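Local coordinates for hypothetical protein ST1511 (Sulfolobus tokodaii, PDB 2EKM) that is of uncharacterised function but belongs to the adenosine-specific kinase family and probably acts on an adenine nucleotide or adenosine, at residues A[26-31]-A[47-52]. Numbering follows the deposited sequence.
Sequences IKTVED and IAFCEA
Helix 28-37 packs against one face of the five-stranded antiparallel sheet through its first turn, where Thr28 and Val29 meet Phe49 of strand 44-50. The evidence for a CH-pi contact is direct: Thr28 CB stands 4.0 Å from the centroid of the Phe49 ring, only 6° off the ring normal, so the threonine sits squarely over one face. With Thr28 CG2 anti to the backbone N (chi1 -72° for OG1), the methyl reaches Phe49 CD1 at 3.8 Å, while the hydroxyl lies over the CE1-CZ side of the same ring. That hydroxyl is buried, yet hydrogen bonds to Ser23 OG and Phe25 O satisfy it and would limit its rotation. Val29 supplies the second apolar touch, its CG2 lying 3.8 Å from Phe49 CB, nearer the root of the side chain than the tip. The backbone of Ile26 approaches the far end of the ring obliquely, CA to Phe49 CE2 being 4.2 Å. No hydrogen bond joins the two segments, which leaves shape and apolar burial to hold them. An alanine in place of Phe49 would probably open a gap under Thr28 and Ile26, leaving Val29 little more than its touch on CB. The Phe49 ring also meets the ring of His82, the two planes about 20° apart. Further along, Ile47 continues the interface onto Leu32, Tyr33 and Leu36 of the same helix, whereas Ala48 points away to meet Ala71 and Ala75 of helix 65-78, placing strand 44-50 between two helices.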
ATOM      1  N   ILE A  26      12.504  12.735   7.852  1.00 18.52           N
ATOM      2  CA  ILE A  26      12.016  14.108   7.917  1.00 19.66           C
ATOM      3  C   ILE A  26      11.909  14.789   6.547  1.00 18.68           C
ATOM      4  O   ILE A  26      11.114  15.718   6.377  1.00 16.71           O
ATOM      5  CB  ILE A  26      12.930  14.962   8.839  1.00 22.50           C
ATOM      6  CG1 ILE A  26      12.272  16.309   9.140  1.00 24.27           C
ATOM      7  CG2 ILE A  26      14.280  15.182   8.179  1.00 18.90           C
ATOM      8  CD1 ILE A  26      10.978  16.192   9.890  1.00 27.66           C
ATOM      9  N   LYS A  27      12.691  14.323   5.575  1.00 17.53           N
ATOM     10  CA  LYS A  27      12.678  14.912   4.232  1.00 16.66           C
ATOM     11  C   LYS A  27      11.327  14.742   3.534  1.00 16.84           C
ATOM     12  O   LYS A  27      11.075  15.324   2.477  1.00 14.84           O
ATOM     13  CB  LYS A  27      13.798  14.310   3.367  1.00 16.90           C
ATOM     14  CG  LYS A  27      14.062  15.089   2.069  1.00 14.84           C
ATOM     15  CD  LYS A  27      15.459  14.815   1.501  1.00 16.07           C
ATOM     16  CE  LYS A  27      15.587  13.420   0.891  1.00 16.24           C
ATOM     17  NZ  LYS A  27      14.832  13.274  -0.398  1.00 13.79           N
ATOM     18  N   THR A  28      10.457  13.937   4.136  1.00 18.04           N
ATOM     19  CA  THR A  28       9.118  13.705   3.604  1.00 17.19           C
ATOM     20  C   THR A  28       8.391  15.028   3.335  1.00 18.00           C
ATOM     21  O   THR A  28       7.816  15.231   2.263  1.00 16.71           O
ATOM     22  CB  THR A  28       8.268  12.884   4.606  1.00 16.83           C
ATOM     23  OG1 THR A  28       8.740  11.532   4.639  1.00 15.02           O
ATOM     24  CG2 THR A  28       6.787  12.913   4.225  1.00 16.94           C
ATOM     25  N   VAL A  29       8.422  15.923   4.319  1.00 17.52           N
ATOM     26  CA  VAL A  29       7.744  17.212   4.216  1.00 18.25           C
ATOM     27  C   VAL A  29       8.165  18.062   3.020  1.00 17.62           C
ATOM     28  O   VAL A  29       7.320  18.475   2.224  1.00 17.97           O
ATOM     29  CB  VAL A  29       7.942  18.043   5.506  1.00 19.97           C
ATOM     30  CG1 VAL A  29       7.127  19.327   5.432  1.00 19.91           C
ATOM     31  CG2 VAL A  29       7.531  17.224   6.712  1.00 19.67           C
ATOM     32  N   GLU A  30       9.459  18.332   2.887  1.00 16.98           N
ATOM     33  CA  GLU A  30       9.921  19.147   1.767  1.00 19.17           C
ATOM     34  C   GLU A  30       9.683  18.463   0.424  1.00 17.96           C
ATOM     35  O   GLU A  30       9.385  19.129  -0.562  1.00 17.78           O
ATOM     36  CB  GLU A  30      11.411  19.499   1.911  1.00 21.72           C
ATOM     37  CG  GLU A  30      11.742  20.308   3.160  1.00 28.85           C
ATOM     38  CD  GLU A  30      13.055  21.071   3.038  1.00 31.75           C
ATOM     39  OE1 GLU A  30      13.478  21.368   1.901  1.00 35.59           O
ATOM     40  OE2 GLU A  30      13.658  21.388   4.084  1.00 31.95           O
ATOM     41  N   ASP A  31       9.819  17.140   0.383  1.00 17.30           N
ATOM     42  CA  ASP A  31       9.602  16.409  -0.858  1.00 17.78           C
ATOM     43  C   ASP A  31       8.134  16.456  -1.285  1.00 17.63           C
ATOM     44  O   ASP A  31       7.804  16.615  -2.453  1.00 17.89           O
ATOM     45  CB  ASP A  31      10.035  14.959  -0.639  1.00 16.37           C
ATOM     46  CG  ASP A  31      11.535  14.840  -0.868  1.00 17.67           C
ATOM     47  OD1 ASP A  31      12.202  15.874  -0.831  1.00 16.91           O
ATOM     48  OD2 ASP A  31      12.016  13.729  -1.075  1.00 16.77           O
ATOM     49  N   ILE A  47       0.221  20.161   4.197  1.00 16.86           N
ATOM     50  CA  ILE A  47       0.873  18.887   4.499  1.00 17.01           C
ATOM     51  C   ILE A  47       1.257  18.718   5.965  1.00 17.21           C
ATOM     52  O   ILE A  47       1.790  19.635   6.579  1.00 17.20           O
ATOM     53  CB  ILE A  47       2.180  18.740   3.690  1.00 18.32           C
ATOM     54  CG1 ILE A  47       1.897  18.927   2.201  1.00 20.03           C
ATOM     55  CG2 ILE A  47       2.829  17.383   3.976  1.00 14.97           C
ATOM     56  CD1 ILE A  47       3.142  19.265   1.391  1.00 20.79           C
ATOM     57  N   ALA A  48       1.004  17.532   6.510  1.00 15.82           N
ATOM     58  CA  ALA A  48       1.365  17.234   7.891  1.00 17.92           C
ATOM     59  C   ALA A  48       2.045  15.868   7.902  1.00 19.46           C
ATOM     60  O   ALA A  48       1.621  14.954   7.190  1.00 18.52           O
ATOM     61  CB  ALA A  48       0.129  17.216   8.778  1.00 18.36           C
ATOM     62  N   PHE A  49       3.101  15.743   8.703  1.00 18.34           N
ATOM     63  CA  PHE A  49       3.860  14.498   8.812  1.00 19.84           C
ATOM     64  C   PHE A  49       4.195  14.198  10.272  1.00 18.90           C
ATOM     65  O   PHE A  49       4.712  15.055  10.988  1.00 20.04           O
ATOM     66  CB  PHE A  49       5.153  14.599   7.995  1.00 18.49           C
ATOM     67  CG  PHE A  49       6.094  13.443   8.195  1.00 19.34           C
ATOM     68  CD1 PHE A  49       5.742  12.155   7.787  1.00 18.72           C
ATOM     69  CD2 PHE A  49       7.340  13.641   8.787  1.00 18.38           C
ATOM     70  CE1 PHE A  49       6.618  11.087   7.963  1.00 18.74           C
ATOM     71  CE2 PHE A  49       8.226  12.578   8.970  1.00 17.70           C
ATOM     72  CZ  PHE A  49       7.867  11.300   8.558  1.00 18.41           C
ATOM     73  N   CYS A  50       3.912  12.975  10.703  1.00 18.51           N
ATOM     74  CA  CYS A  50       4.170  12.583  12.082  1.00 18.50           C
ATOM     75  C   CYS A  50       5.570  12.036  12.351  1.00 19.08           C
ATOM     76  O   CYS A  50       5.817  10.836  12.205  1.00 18.37           O
ATOM     77  CB  CYS A  50       3.134  11.553  12.540  1.00 18.38           C
ATOM     78  SG  CYS A  50       1.423  12.164  12.617  1.00 21.73           S
ATOM     79  N   GLU A  51       6.488  12.918  12.734  1.00 18.79           N
ATOM     80  CA  GLU A  51       7.844  12.495  13.073  1.00 19.00           C
ATOM     81  C   GLU A  51       7.635  11.491  14.212  1.00 17.99           C
ATOM     82  O   GLU A  51       6.931  11.786  15.179  1.00 18.91           O
ATOM     83  CB  GLU A  51       8.656  13.698  13.547  1.00 19.36           C
ATOM     84  CG  GLU A  51      10.009  13.361  14.133  1.00 22.49           C
ATOM     85  CD  GLU A  51      10.735  14.596  14.619  1.00 23.21           C
ATOM     86  OE1 GLU A  51      10.093  15.442  15.281  1.00 24.02           O
ATOM     87  OE2 GLU A  51      11.943  14.720  14.342  1.00 25.07           O
ATOM     88  N   ALA A  52       8.240  10.313  14.100  1.00 17.78           N
ATOM     89  CA  ALA A  52       8.030   9.258  15.092  1.00 18.91           C
ATOM     90  C   ALA A  52       9.130   9.033  16.122  1.00 18.76           C
ATOM     91  O   ALA A  52       9.061   8.083  16.908  1.00 16.42           O
ATOM     92  CB  ALA A  52       7.730   7.942  14.366  1.00 18.37           C
TER